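Local atomic coordinates of fructose-1,6-bisphosphatase/inositol-1-monophosphatase (Thermotoga maritima, PDB entry 2P3V), a protein that dephosphorylates fructose 1,6-bisphosphate, inositol phosphates and several other phosphate esters with the help of magnesium ions. Residues F34-T39 / G83-V88; L91-I96 / R172-A177; R136-A141 / F233-I238. All blocks are in the same frame, centred on the assembly; numbering follows the deposited sequence.

Contact 1 of 3, residues F34-T39 / G83-V88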
ATOM      1  N   PHE A  34      -3.530  16.362  30.452  1.00124.71           N
ATOM      2  CA  PHE A  34      -2.152  16.842  30.479  1.00124.34           C
ATOM      3  C   PHE A  34      -1.199  15.821  29.850  1.00120.95           C
ATOM      4  O   PHE A  34      -0.090  16.160  29.431  1.00122.30           O
ATOM      5  CB  PHE A  34      -1.739  17.136  31.932  1.00129.95           C
ATOM      6  CG  PHE A  34      -1.990  15.989  32.887  1.00136.18           C
ATOM      7  CD1 PHE A  34      -1.100  14.919  32.970  1.00138.74           C
ATOM      8  CD2 PHE A  34      -3.129  15.971  33.687  1.00138.66           C
ATOM      9  CE1 PHE A  34      -1.345  13.849  33.837  1.00140.69           C
ATOM     10  CE2 PHE A  34      -3.382  14.905  34.555  1.00140.24           C
ATOM     11  CZ  PHE A  34      -2.489  13.845  34.629  1.00141.01           C
ATOM     12  N   LYS A  35      -1.661  14.574  29.779  1.00115.23           N
ATOM     13  CA  LYS A  35      -0.895  13.456  29.230  1.00106.68           C
ATOM     14  C   LYS A  35      -0.988  13.354  27.715  1.00100.00           C
ATOM     15  O   LYS A  35       0.017  13.151  27.040  1.00 98.32           O
ATOM     16  CB  LYS A  35      -1.393  12.156  29.865  1.00107.34           C
ATOM     17  CG  LYS A  35      -2.914  12.066  29.896  1.00108.99           C
ATOM     18  CD  LYS A  35      -3.417  11.131  30.986  1.00109.62           C
ATOM     19  CE  LYS A  35      -4.927  11.267  31.174  1.00108.67           C
ATOM     20  NZ  LYS A  35      -5.324  12.645  31.596  1.00107.38           N
ATOM     21  N   ASP A  36      -2.198  13.494  27.185  1.00 93.55           N
ATOM     22  CA  ASP A  36      -2.419  13.407  25.749  1.00 87.06           C
ATOM     23  C   ASP A  36      -2.527  14.790  25.096  1.00 81.81           C
ATOM     24  O   ASP A  36      -2.466  15.818  25.773  1.00 81.36           O
ATOM     25  CB  ASP A  36      -3.691  12.598  25.469  1.00 88.53           C
ATOM     26  CG  ASP A  36      -3.501  11.562  24.368  1.00 90.86           C
ATOM     27  OD1 ASP A  36      -3.181  11.937  23.217  1.00 88.64           O
ATOM     28  OD2 ASP A  36      -3.677  10.360  24.657  1.00 94.53           O
ATOM     29  N   ILE A  37      -2.681  14.800  23.772  1.00 75.64           N
ATOM     30  CA  ILE A  37      -2.797  16.034  22.996  1.00 68.61           C
ATOM     31  C   ILE A  37      -3.945  15.970  21.992  1.00 65.09           C
ATOM     32  O   ILE A  37      -4.638  14.957  21.872  1.00 65.50           O
ATOM     33  CB  ILE A  37      -1.502  16.332  22.201  1.00 66.55           C
ATOM     34  CG1 ILE A  37      -1.148  15.129  21.319  1.00 65.14           C
ATOM     35  CG2 ILE A  37      -0.376  16.689  23.156  1.00 63.03           C
ATOM     36  CD1 ILE A  37       0.148  15.275  20.551  1.00 62.73           C
ATOM     37  N   VAL A  38      -4.137  17.066  21.270  1.00 60.66           N
ATOM     38  CA  VAL A  38      -5.189  17.148  20.269  1.00 55.96           C
ATOM     39  C   VAL A  38      -4.772  18.185  19.235  1.00 53.33           C
ATOM     40  O   VAL A  38      -3.976  19.080  19.528  1.00 52.70           O
ATOM     41  CB  VAL A  38      -6.540  17.561  20.907  1.00 55.77           C
ATOM     42  CG1 VAL A  38      -6.477  19.011  21.390  1.00 49.71           C
ATOM     43  CG2 VAL A  38      -7.669  17.360  19.910  1.00 51.97           C
ATOM     44  N   THR A  39      -5.298  18.061  18.025  1.00 50.17           N
ATOM     45  CA  THR A  39      -4.944  19.005  16.982  1.00 49.36           C
ATOM     46  C   THR A  39      -6.150  19.496  16.191  1.00 50.35           C
ATOM     47  O   THR A  39      -7.289  19.085  16.427  1.00 50.50           O
ATOM     48  CB  THR A  39      -3.956  18.387  15.992  1.00 44.20           C
ATOM     49  OG1 THR A  39      -4.633  17.413  15.192  1.00 43.10           O
ATOM     50  CG2 THR A  39      -2.820  17.710  16.736  1.00 47.62           C
ATOM     51  N   GLY A  83      -4.698   7.710  18.738  1.00 25.16           N
ATOM     52  CA  GLY A  83      -3.255   7.606  18.614  1.00 24.51           C
ATOM     53  C   GLY A  83      -2.767   8.935  18.063  1.00 26.21           C
ATOM     54  O   GLY A  83      -1.853   9.006  17.237  1.00 27.45           O
ATOM     55  N   THR A  84      -3.404  10.002  18.530  1.00 27.66           N
ATOM     56  CA  THR A  84      -3.083  11.353  18.106  1.00 27.76           C
ATOM     57  C   THR A  84      -1.589  11.606  18.220  1.00 28.32           C
ATOM     58  O   THR A  84      -0.974  12.217  17.339  1.00 27.09           O
ATOM     59  CB  THR A  84      -3.825  12.383  18.963  1.00 29.00           C
ATOM     60  OG1 THR A  84      -5.124  11.873  19.302  1.00 33.12           O
ATOM     61  CG2 THR A  84      -3.989  13.688  18.188  1.00 30.89           C
ATOM     62  N   ILE A  85      -1.002  11.135  19.312  1.00 29.67           N
ATOM     63  CA  ILE A  85       0.424  11.312  19.523  1.00 29.15           C
ATOM     64  C   ILE A  85       1.203  10.645  18.399  1.00 29.92           C
ATOM     65  O   ILE A  85       2.098  11.262  17.805  1.00 32.28           O
ATOM     66  CB  ILE A  85       0.850  10.737  20.876  1.00 30.01           C
ATOM     67  CG1 ILE A  85       0.183  11.555  21.994  1.00 29.26           C
ATOM     68  CG2 ILE A  85       2.381  10.720  20.988  1.00 24.63           C
ATOM     69  CD1 ILE A  85       0.519  11.089  23.408  1.00 30.49           C
ATOM     70  N   ASN A  86       0.868   9.393  18.093  1.00 27.59           N
ATOM     71  CA  ASN A  86       1.556   8.709  17.012  1.00 25.75           C
ATOM     72  C   ASN A  86       1.367   9.497  15.733  1.00 24.24           C
ATOM     73  O   ASN A  86       2.335   9.759  15.017  1.00 23.82           O
ATOM     74  CB  ASN A  86       1.048   7.278  16.836  1.00 23.05           C
ATOM     75  CG  ASN A  86       1.670   6.330  17.834  1.00 28.35           C
ATOM     76  OD1 ASN A  86       2.735   6.615  18.381  1.00 32.00           O
ATOM     77  ND2 ASN A  86       1.025   5.191  18.069  1.00 26.83           N
ATOM     78  N   PHE A  87       0.124   9.891  15.460  1.00 21.65           N
ATOM     79  CA  PHE A  87      -0.187  10.673  14.266  1.00 20.57           C
ATOM     80  C   PHE A  87       0.702  11.905  14.170  1.00 19.83           C
ATOM     81  O   PHE A  87       1.332  12.167  13.147  1.00 17.55           O
ATOM     82  CB  PHE A  87      -1.634  11.131  14.301  1.00 18.94           C
ATOM     83  CG  PHE A  87      -2.044  11.929  13.102  1.00 24.42           C
ATOM     84  CD1 PHE A  87      -2.166  11.319  11.851  1.00 20.14           C
ATOM     85  CD2 PHE A  87      -2.337  13.287  13.222  1.00 22.91           C
ATOM     86  CE1 PHE A  87      -2.584  12.048  10.738  1.00 24.17           C
ATOM     87  CE2 PHE A  87      -2.756  14.028  12.112  1.00 21.05           C
ATOM     88  CZ  PHE A  87      -2.882  13.407  10.870  1.00 22.62           C
ATOM     89  N   VAL A  88       0.741  12.673  15.246  1.00 22.17           N
ATOM     90  CA  VAL A  88       1.564  13.869  15.261  1.00 25.79           C
ATOM     91  C   VAL A  88       3.044  13.541  15.010  1.00 25.69           C
ATOM     92  O   VAL A  88       3.718  14.225  14.240  1.00 25.52           O
ATOM     93  CB  VAL A  88       1.403  14.614  16.607  1.00 23.06           C
ATOM     94  CG1 VAL A  88       2.364  15.770  16.684  1.00 28.74           C
ATOM     95  CG2 VAL A  88      -0.017  15.126  16.737  1.00 24.32           C
TER
HETATM   96  O   HOH W   1      -2.332   9.786  21.668  1.00 42.20           O
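The carboxylate of Asp36 lies at the margin of the contact, with Ile85 CG1 3.6 Å from Asp36 OD1. Asp36 OD1 accepts a hydrogen bond from Ile37 N at 3.0 Å through its anti lone pair, the one turned away from Asp36 OD2 (N-H...O 151°). A water also donates to Asp36 OD1, at 2.8 Å. That water in turn accepts a hydrogen bond from Ile85 N at 3.0 Å, tying the carboxylate to the first turn of the helix starting at Thr84. Asp36 OD2 makes a salt bridge to Arg170 of the second subunit. The poorly ordered Phe34 ring has the equally ill-defined Lys35 NZ over one face.

The rest is apolar. Ile37 carries CG1 between its backbone N and carbonyl carbon (chi1 55°), which sends the chain to the helix: Ile37 CG1 meets Ile85 CG1 at 3.9 Å, the two side chains running at about a right angle. Its tip, Ile37 CD1, reaches Val88 CG2, 3.8 Å away and approaching tip to tip. Thr39 CG2 slides past that same methyl in the opposite direction, while its OG1 is engaged by Asp42. Thr84, a substrate-binding residue by similarity, turns its methyl toward the backbone of Ile37 and Val38.

No direct hydrogen bond joins the two segments. Aliphatic packing of Ile37 and Thr39 on Ile85 and Val88 closes directly on the helix, whereas the polar end at Asp36 depends on a water and on Arg170 of the second subunit.

Contact 2 of 3, residues L91-I96 / R172-A177. With SRT (S,R meso-tartaric acid), chain F; SRT (S,R meso-tartaric acid), chain E.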
ATOM      1  N   LEU A  91       4.138   8.262  13.349  1.00 24.83           N
ATOM      2  CA  LEU A  91       4.109   6.812  13.500  1.00 24.07           C
ATOM      3  C   LEU A  91       2.810   6.333  12.841  1.00 24.80           C
ATOM      4  O   LEU A  91       1.755   6.949  12.992  1.00 26.30           O
ATOM      5  CB  LEU A  91       4.160   6.424  14.984  1.00 24.57           C
ATOM      6  CG  LEU A  91       5.525   6.579  15.671  1.00 26.45           C
ATOM      7  CD1 LEU A  91       5.349   6.395  17.165  1.00 26.24           C
ATOM      8  CD2 LEU A  91       6.536   5.570  15.111  1.00 21.14           C
ATOM      9  N   PRO A  92       2.876   5.232  12.081  1.00 21.79           N
ATOM     10  CA  PRO A  92       1.703   4.687  11.389  1.00 21.89           C
ATOM     11  C   PRO A  92       0.580   4.121  12.254  1.00 23.03           C
ATOM     12  O   PRO A  92      -0.535   3.929  11.778  1.00 23.46           O
ATOM     13  CB  PRO A  92       2.314   3.629  10.476  1.00 22.47           C
ATOM     14  CG  PRO A  92       3.479   3.147  11.280  1.00 19.26           C
ATOM     15  CD  PRO A  92       4.076   4.434  11.785  1.00 15.21           C
ATOM     16  N   ASN A  93       0.872   3.845  13.516  1.00 23.57           N
ATOM     17  CA  ASN A  93      -0.132   3.285  14.405  1.00 22.73           C
ATOM     18  C   ASN A  93      -1.107   4.296  14.965  1.00 23.18           C
ATOM     19  O   ASN A  93      -0.972   4.783  16.091  1.00 23.25           O
ATOM     20  CB  ASN A  93       0.539   2.522  15.542  1.00 25.76           C
ATOM     21  CG  ASN A  93       0.955   1.133  15.127  1.00 29.67           C
ATOM     22  OD1 ASN A  93       1.324   0.904  13.975  1.00 30.30           O
ATOM     23  ND2 ASN A  93       0.907   0.196  16.064  1.00 36.91           N
ATOM     24  N   PHE A  94      -2.099   4.612  14.152  1.00 23.35           N
ATOM     25  CA  PHE A  94      -3.149   5.529  14.547  1.00 24.15           C
ATOM     26  C   PHE A  94      -4.373   5.114  13.737  1.00 23.93           C
ATOM     27  O   PHE A  94      -4.239   4.533  12.657  1.00 23.72           O
ATOM     28  CB  PHE A  94      -2.726   6.987  14.288  1.00 20.65           C
ATOM     29  CG  PHE A  94      -2.685   7.384  12.835  1.00 26.48           C
ATOM     30  CD1 PHE A  94      -3.838   7.855  12.190  1.00 29.18           C
ATOM     31  CD2 PHE A  94      -1.497   7.294  12.105  1.00 27.72           C
ATOM     32  CE1 PHE A  94      -3.805   8.228  10.848  1.00 26.77           C
ATOM     33  CE2 PHE A  94      -1.455   7.666  10.753  1.00 22.12           C
ATOM     34  CZ  PHE A  94      -2.603   8.130  10.126  1.00 26.82           C
ATOM     35  N   SER A  95      -5.564   5.376  14.261  1.00 24.13           N
ATOM     36  CA  SER A  95      -6.758   4.984  13.545  1.00 23.96           C
ATOM     37  C   SER A  95      -7.965   5.860  13.816  1.00 24.55           C
ATOM     38  O   SER A  95      -7.993   6.641  14.770  1.00 25.71           O
ATOM     39  CB  SER A  95      -7.108   3.534  13.885  1.00 24.05           C
ATOM     40  OG  SER A  95      -7.382   3.372  15.267  1.00 19.27           O
ATOM     41  N   ILE A  96      -8.959   5.712  12.946  1.00 23.81           N
ATOM     42  CA  ILE A  96     -10.227   6.412  13.051  1.00 21.74           C
ATOM     43  C   ILE A  96     -11.221   5.354  13.533  1.00 22.94           C
ATOM     44  O   ILE A  96     -11.367   4.282  12.932  1.00 21.18           O
ATOM     45  CB  ILE A  96     -10.701   6.943  11.683  1.00 23.09           C
ATOM     46  CG1 ILE A  96      -9.635   7.854  11.078  1.00 26.05           C
ATOM     47  CG2 ILE A  96     -12.003   7.723  11.844  1.00 27.22           C
ATOM     48  CD1 ILE A  96      -9.970   8.331   9.688  1.00 20.86           C
ATOM     49  N   ARG A 172       3.829  -5.649  23.803  1.00 32.06           N
ATOM     50  CA  ARG A 172       3.888  -4.504  22.907  1.00 30.09           C
ATOM     51  C   ARG A 172       3.147  -3.269  23.402  1.00 28.78           C
ATOM     52  O   ARG A 172       2.152  -3.367  24.120  1.00 31.68           O
ATOM     53  CB  ARG A 172       3.299  -4.887  21.543  1.00 24.19           C
ATOM     54  CG  ARG A 172       4.006  -6.014  20.828  1.00 21.79           C
ATOM     55  CD  ARG A 172       5.387  -5.590  20.369  1.00 30.77           C
ATOM     56  NE  ARG A 172       6.157  -6.724  19.861  1.00 29.01           N
ATOM     57  CZ  ARG A 172       7.382  -7.038  20.269  1.00 29.53           C
ATOM     58  NH1 ARG A 172       7.999  -8.088  19.751  1.00 29.99           N
ATOM     59  NH2 ARG A 172       7.991  -6.303  21.194  1.00 30.94           N
ATOM     60  N   ILE A 173       3.651  -2.108  23.007  1.00 24.87           N
ATOM     61  CA  ILE A 173       3.011  -0.844  23.318  1.00 24.86           C
ATOM     62  C   ILE A 173       3.023  -0.154  21.952  1.00 26.59           C
ATOM     63  O   ILE A 173       4.060   0.357  21.498  1.00 26.36           O
ATOM     64  CB  ILE A 173       3.793  -0.027  24.362  1.00 24.71           C
ATOM     65  CG1 ILE A 173       3.900  -0.812  25.673  1.00 21.02           C
ATOM     66  CG2 ILE A 173       3.060   1.273  24.637  1.00 19.34           C
ATOM     67  CD1 ILE A 173       4.753  -0.140  26.735  1.00 16.95           C
ATOM     68  N   LEU A 174       1.858  -0.173  21.303  1.00 27.29           N
ATOM     69  CA  LEU A 174       1.679   0.360  19.952  1.00 26.94           C
ATOM     70  C   LEU A 174       1.214   1.794  19.822  1.00 24.97           C
ATOM     71  O   LEU A 174       1.559   2.472  18.849  1.00 25.36           O
ATOM     72  CB  LEU A 174       0.718  -0.545  19.183  1.00 31.97           C
ATOM     73  CG  LEU A 174       1.079  -2.029  19.210  1.00 28.94           C
ATOM     74  CD1 LEU A 174      -0.030  -2.804  18.544  1.00 35.11           C
ATOM     75  CD2 LEU A 174       2.412  -2.261  18.509  1.00 25.60           C
ATOM     76  N   GLY A 175       0.398   2.248  20.766  1.00 24.59           N
ATOM     77  CA  GLY A 175      -0.050   3.629  20.720  1.00 28.71           C
ATOM     78  C   GLY A 175      -1.394   4.012  20.118  1.00 29.35           C
ATOM     79  O   GLY A 175      -1.654   5.207  19.935  1.00 33.71           O
ATOM     80  N   SER A 176      -2.233   3.033  19.779  1.00 28.58           N
ATOM     81  CA  SER A 176      -3.573   3.316  19.251  1.00 27.60           C
ATOM     82  C   SER A 176      -4.526   2.295  19.885  1.00 26.26           C
ATOM     83  O   SER A 176      -4.546   1.139  19.495  1.00 31.63           O
ATOM     84  CB  SER A 176      -3.599   3.206  17.723  1.00 25.65           C
ATOM     85  OG  SER A 176      -4.879   3.562  17.210  1.00 26.83           O
ATOM     86  N   ALA A 177      -5.316   2.723  20.861  1.00 25.20           N
ATOM     87  CA  ALA A 177      -6.213   1.813  21.575  1.00 24.31           C
ATOM     88  C   ALA A 177      -7.165   0.970  20.747  1.00 24.49           C
ATOM     89  O   ALA A 177      -7.189  -0.254  20.897  1.00 26.77           O
ATOM     90  CB  ALA A 177      -7.001   2.585  22.618  1.00 24.86           C
TER
HETATM   91  O1  SRT F4502      15.228  -8.894  18.623  1.00 60.56           O
HETATM   92  O11 SRT F4502      13.697  -9.303  16.902  1.00 59.17           O
HETATM   93  C1  SRT F4502      13.997  -8.959  18.062  1.00 61.48           C
HETATM   94  C2  SRT F4502      12.917  -8.545  19.092  1.00 60.66           C
HETATM   95  O2  SRT F4502      11.695  -8.660  18.395  1.00 53.85           O
HETATM   96  C3  SRT F4502      13.164  -7.064  19.616  1.00 58.87           C
HETATM   97  O3  SRT F4502      14.478  -6.879  20.283  1.00 61.68           O
HETATM   98  C4  SRT F4502      12.053  -6.759  20.622  1.00 59.49           C
HETATM   99  O4  SRT F4502      12.260  -7.392  21.723  1.00 65.08           O
HETATM  100  O41 SRT F4502      11.128  -6.033  20.431  1.00 57.41           O
HETATM  101  O1  SRT E4501      -4.118   3.185  25.570  1.00 53.54           O
HETATM  102  O11 SRT E4501      -5.495   5.069  25.420  1.00 55.85           O
HETATM  103  C1  SRT E4501      -4.385   4.503  25.455  1.00 58.71           C
HETATM  104  C2  SRT E4501      -3.073   5.295  25.351  1.00 60.66           C
HETATM  105  O2  SRT E4501      -3.501   6.633  25.263  1.00 62.36           O
HETATM  106  C3  SRT E4501      -2.275   4.852  24.059  1.00 59.79           C
HETATM  107  O3  SRT E4501      -1.927   3.414  24.043  1.00 59.85           O
HETATM  108  C4  SRT E4501      -0.992   5.676  24.023  1.00 60.16           C
HETATM  109  O4  SRT E4501      -1.216   6.861  23.511  1.00 55.71           O
HETATM  110  O41 SRT E4501       0.075   5.279  24.402  1.00 53.61           O
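Two serines make the one direct hydrogen bond between these segments: Ser95 OG donates to Ser176 OG over 3.2 Å. Ser176 holds its hydroxyl opposite the backbone N across the CA-CB bond (chi1 -176°), which brings OG to Ser95, and the same hydroxyl is hydrogen-bonded to the carbonyl of Asp82. A chain of two hydrogen bonds thus connects Ser95 to the backbone of a residue assigned by similarity to the second magnesium and the substrate. The carbonyls of Asn93 and Leu174 both accept hydrogen bonds from Asn86 ND2, so one amide ties the two backbones together. The backbone around Asn93 is turned by an inverse gamma turn, closed by a weak bond from Phe94 N to Pro92 O.

Van der Waals contact does the remaining work. Asn93 slants across Leu174, with Asn93 ND2 lying 3.2 Å from Leu174 CB, and Ser176 CB sits 3.5 Å from Asn93 O. Gly175 follows Leu174 in the loop; its positive phi (97°) would press a CB against the preceding carbonyl oxygen.

Ligand contacts flank the loop. Arg172, substrate-binding by similarity, bends at chi2 (-69°) and gives a weak bond from Arg172 NH2 to O41 of the chain F tartrate, 3.2 Å long; its NE is taken by Asn86 of the second subunit. The other tartrate, chain E, comes within 3.8 Å of Gly175 CA through its O3.

In the fold, residues 91-96 lead from helix 84-89 into strand 95-102, where Ile96 packs on helix 2-21. Residues 172-177 connect strand 170-172 to helix 177-186, which receives Ser95 on Ala178 and Leu179 and Leu174 on Asn180 and Tyr183.

Contact 3 of 3, residues R136-A141 / F233-I238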
ATOM      1  N   ARG A 136     -10.212 -14.203  13.232  1.00 32.45           N
ATOM      2  CA  ARG A 136     -10.574 -14.889  14.474  1.00 33.21           C
ATOM      3  C   ARG A 136      -9.432 -14.738  15.455  1.00 30.41           C
ATOM      4  O   ARG A 136      -8.279 -14.607  15.037  1.00 30.30           O
ATOM      5  CB  ARG A 136     -10.829 -16.380  14.225  1.00 34.54           C
ATOM      6  CG  ARG A 136     -12.030 -16.658  13.338  1.00 48.54           C
ATOM      7  CD  ARG A 136     -12.597 -18.054  13.574  1.00 61.57           C
ATOM      8  NE  ARG A 136     -13.924 -18.211  12.972  1.00 71.13           N
ATOM      9  CZ  ARG A 136     -14.768 -19.202  13.252  1.00 71.74           C
ATOM     10  NH1 ARG A 136     -14.431 -20.140  14.130  1.00 72.82           N
ATOM     11  NH2 ARG A 136     -15.955 -19.250  12.657  1.00 71.03           N
ATOM     12  N   VAL A 137      -9.743 -14.740  16.751  1.00 26.04           N
ATOM     13  CA  VAL A 137      -8.699 -14.623  17.760  1.00 25.88           C
ATOM     14  C   VAL A 137      -7.761 -15.818  17.613  1.00 26.32           C
ATOM     15  O   VAL A 137      -8.029 -16.749  16.854  1.00 24.95           O
ATOM     16  CB  VAL A 137      -9.249 -14.620  19.199  1.00 24.48           C
ATOM     17  CG1 VAL A 137     -10.208 -13.471  19.386  1.00 19.12           C
ATOM     18  CG2 VAL A 137      -9.908 -15.952  19.505  1.00 19.04           C
ATOM     19  N   SER A 138      -6.664 -15.783  18.354  1.00 28.17           N
ATOM     20  CA  SER A 138      -5.672 -16.840  18.290  1.00 28.90           C
ATOM     21  C   SER A 138      -6.058 -18.080  19.064  1.00 29.94           C
ATOM     22  O   SER A 138      -7.080 -18.127  19.749  1.00 29.86           O
ATOM     23  CB  SER A 138      -4.331 -16.330  18.815  1.00 27.40           C
ATOM     24  OG  SER A 138      -4.403 -16.100  20.210  1.00 32.69           O
ATOM     25  N   GLU A 139      -5.209 -19.089  18.945  1.00 32.87           N
ATOM     26  CA  GLU A 139      -5.407 -20.350  19.624  1.00 34.51           C
ATOM     27  C   GLU A 139      -4.239 -20.583  20.569  1.00 34.68           C
ATOM     28  O   GLU A 139      -3.992 -21.712  20.979  1.00 36.57           O
ATOM     29  CB  GLU A 139      -5.486 -21.489  18.611  1.00 40.73           C
ATOM     30  CG  GLU A 139      -6.556 -21.313  17.539  1.00 49.06           C
ATOM     31  CD  GLU A 139      -6.510 -22.414  16.481  1.00 56.73           C
ATOM     32  OE1 GLU A 139      -5.426 -22.630  15.888  1.00 56.13           O
ATOM     33  OE2 GLU A 139      -7.555 -23.061  16.241  1.00 61.04           O
ATOM     34  N   ASN A 140      -3.504 -19.519  20.895  1.00 34.99           N
ATOM     35  CA  ASN A 140      -2.379 -19.632  21.821  1.00 34.45           C
ATOM     36  C   ASN A 140      -3.000 -19.824  23.202  1.00 34.27           C
ATOM     37  O   ASN A 140      -3.500 -18.871  23.795  1.00 31.71           O
ATOM     38  CB  ASN A 140      -1.517 -18.362  21.787  1.00 33.92           C
ATOM     39  CG  ASN A 140      -0.815 -18.164  20.449  1.00 33.64           C
ATOM     40  OD1 ASN A 140      -0.464 -19.132  19.782  1.00 34.46           O
ATOM     41  ND2 ASN A 140      -0.589 -16.910  20.065  1.00 30.41           N
ATOM     42  N   ALA A 141      -2.960 -21.061  23.699  1.00 35.31           N
ATOM     43  CA  ALA A 141      -3.562 -21.427  24.984  1.00 35.39           C
ATOM     44  C   ALA A 141      -2.772 -21.161  26.269  1.00 37.86           C
ATOM     45  O   ALA A 141      -3.326 -21.268  27.365  1.00 40.76           O
ATOM     46  CB  ALA A 141      -3.976 -22.895  24.939  1.00 34.95           C
ATOM     47  N   PHE A 233      -9.044  -7.325  26.735  1.00 29.69           N
ATOM     48  CA  PHE A 233      -9.468  -8.008  25.517  1.00 28.65           C
ATOM     49  C   PHE A 233      -8.514  -9.185  25.326  1.00 27.62           C
ATOM     50  O   PHE A 233      -7.298  -9.022  25.435  1.00 26.76           O
ATOM     51  CB  PHE A 233      -9.359  -7.086  24.297  1.00 30.12           C
ATOM     52  CG  PHE A 233     -10.126  -5.792  24.422  1.00 30.33           C
ATOM     53  CD1 PHE A 233      -9.708  -4.799  25.300  1.00 28.53           C
ATOM     54  CD2 PHE A 233     -11.241  -5.552  23.626  1.00 27.98           C
ATOM     55  CE1 PHE A 233     -10.387  -3.587  25.379  1.00 27.96           C
ATOM     56  CE2 PHE A 233     -11.922  -4.345  23.699  1.00 26.65           C
ATOM     57  CZ  PHE A 233     -11.496  -3.360  24.576  1.00 29.96           C
ATOM     58  N   SER A 234      -9.047 -10.370  25.046  1.00 26.84           N
ATOM     59  CA  SER A 234      -8.176 -11.528  24.857  1.00 26.76           C
ATOM     60  C   SER A 234      -8.802 -12.538  23.925  1.00 29.71           C
ATOM     61  O   SER A 234      -9.914 -12.345  23.431  1.00 34.19           O
ATOM     62  CB  SER A 234      -7.914 -12.230  26.179  1.00 26.30           C
ATOM     63  OG  SER A 234      -8.919 -13.198  26.416  1.00 17.97           O
ATOM     64  N   ASN A 235      -8.090 -13.634  23.707  1.00 28.88           N
ATOM     65  CA  ASN A 235      -8.592 -14.681  22.844  1.00 29.32           C
ATOM     66  C   ASN A 235      -9.455 -15.660  23.647  1.00 30.75           C
ATOM     67  O   ASN A 235      -9.878 -16.705  23.148  1.00 31.81           O
ATOM     68  CB  ASN A 235      -7.424 -15.390  22.155  1.00 31.09           C
ATOM     69  CG  ASN A 235      -6.495 -16.063  23.126  1.00 27.06           C
ATOM     70  OD1 ASN A 235      -6.513 -15.783  24.323  1.00 34.85           O
ATOM     71  ND2 ASN A 235      -5.659 -16.949  22.611  1.00 30.72           N
ATOM     72  N   GLY A 236      -9.729 -15.302  24.896  1.00 31.13           N
ATOM     73  CA  GLY A 236     -10.553 -16.148  25.735  1.00 32.88           C
ATOM     74  C   GLY A 236      -9.822 -17.310  26.377  1.00 35.15           C
ATOM     75  O   GLY A 236     -10.207 -17.769  27.451  1.00 38.41           O
ATOM     76  N   LEU A 237      -8.764 -17.786  25.731  1.00 36.44           N
ATOM     77  CA  LEU A 237      -7.999 -18.919  26.247  1.00 37.77           C
ATOM     78  C   LEU A 237      -7.074 -18.607  27.434  1.00 37.78           C
ATOM     79  O   LEU A 237      -6.944 -19.426  28.345  1.00 39.47           O
ATOM     80  CB  LEU A 237      -7.178 -19.544  25.118  1.00 37.15           C
ATOM     81  CG  LEU A 237      -7.958 -19.959  23.866  1.00 37.61           C
ATOM     82  CD1 LEU A 237      -6.981 -20.493  22.836  1.00 34.02           C
ATOM     83  CD2 LEU A 237      -9.004 -21.010  24.208  1.00 31.77           C
ATOM     84  N   ILE A 238      -6.434 -17.440  27.430  1.00 36.49           N
ATOM     85  CA  ILE A 238      -5.524 -17.067  28.518  1.00 35.31           C
ATOM     86  C   ILE A 238      -6.047 -15.928  29.391  1.00 34.95           C
ATOM     87  O   ILE A 238      -5.310 -15.366  30.203  1.00 31.34           O
ATOM     88  CB  ILE A 238      -4.131 -16.657  27.967  1.00 34.61           C
ATOM     89  CG1 ILE A 238      -4.291 -15.827  26.694  1.00 30.08           C
ATOM     90  CG2 ILE A 238      -3.284 -17.900  27.692  1.00 33.11           C
ATOM     91  CD1 ILE A 238      -4.988 -14.510  26.891  1.00 37.86           C
TER
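Asn235 reaches into the loop 136-141 with its amide nitrogen and engages three oxygens there. The straightest bond runs from Asn235 ND2 to Asn140 O, 3.1 Å long at 158°; the acceptor lies in the plane of the amide, while the donor stands 40° out of the carbonyl plane of Asn140. Two weak bonds add to it, from Asn235 ND2 to Ser138 OG at 2.8 Å and to Ser138 O at 3.4 Å. The amide has two N-H groups for three acceptors, so the two weak bonds to Ser138 probably share one N-H. Asp190 OD1 accepts from both Ser138 OG and Asn140 ND2, a second shell that holds the two residues. A leucine in place of Asn235 would probably leave the carbonyl of Asn140 without its donor and hold loop 138-140 less firmly.

Van der Waals contacts frame the amide. Val137 crosses the base of the asparagine, Val137 CB to Asn235 CB at 3.6 Å. Leu237 lays CD1 against the backbone of Glu139, 3.6 Å from Glu139 C, and farther along, Ile238 CG2 meets Ala141 O at 3.4 Å.

Within 233-238 the backbone is braced by side-chain bonds: Ser234 OG accepts from Gly236 N at 2.7 Å in an ST turn, and Asn235 OD1 weakly accepts from Leu237 N. The arrangement is that of a turn between a strand and a helix, here strand 231-234 of the five-stranded sheet and helix 239-252, with Asn235 of the turn reaching out to the loop that links the two sheets of the inositol monophosphatase fold.

How the contacts relate
Contacts 1 and 2 follow one another along the chain and adjoin in space, their centres about 11 Å apart; helix 84-89 leads through a loop into strand 95-102, and Phe87 meets Phe94 edge-to-face where they join. Both touch the second subunit, so residues assigned to the substrate site by similarity and a subunit interface share one region. Contact 3 lies on the opposite side of the chain's centre from contact 1, about 30 Å between centres, and about 21 Å from contact 2. Segments 91-96, 136-141, 172-177 and 233-238 alternate: contact 2 joins the entry to strand 95-102 with the loop after 170-172, contact 3 the inter-sheet loop with the end of 231-234.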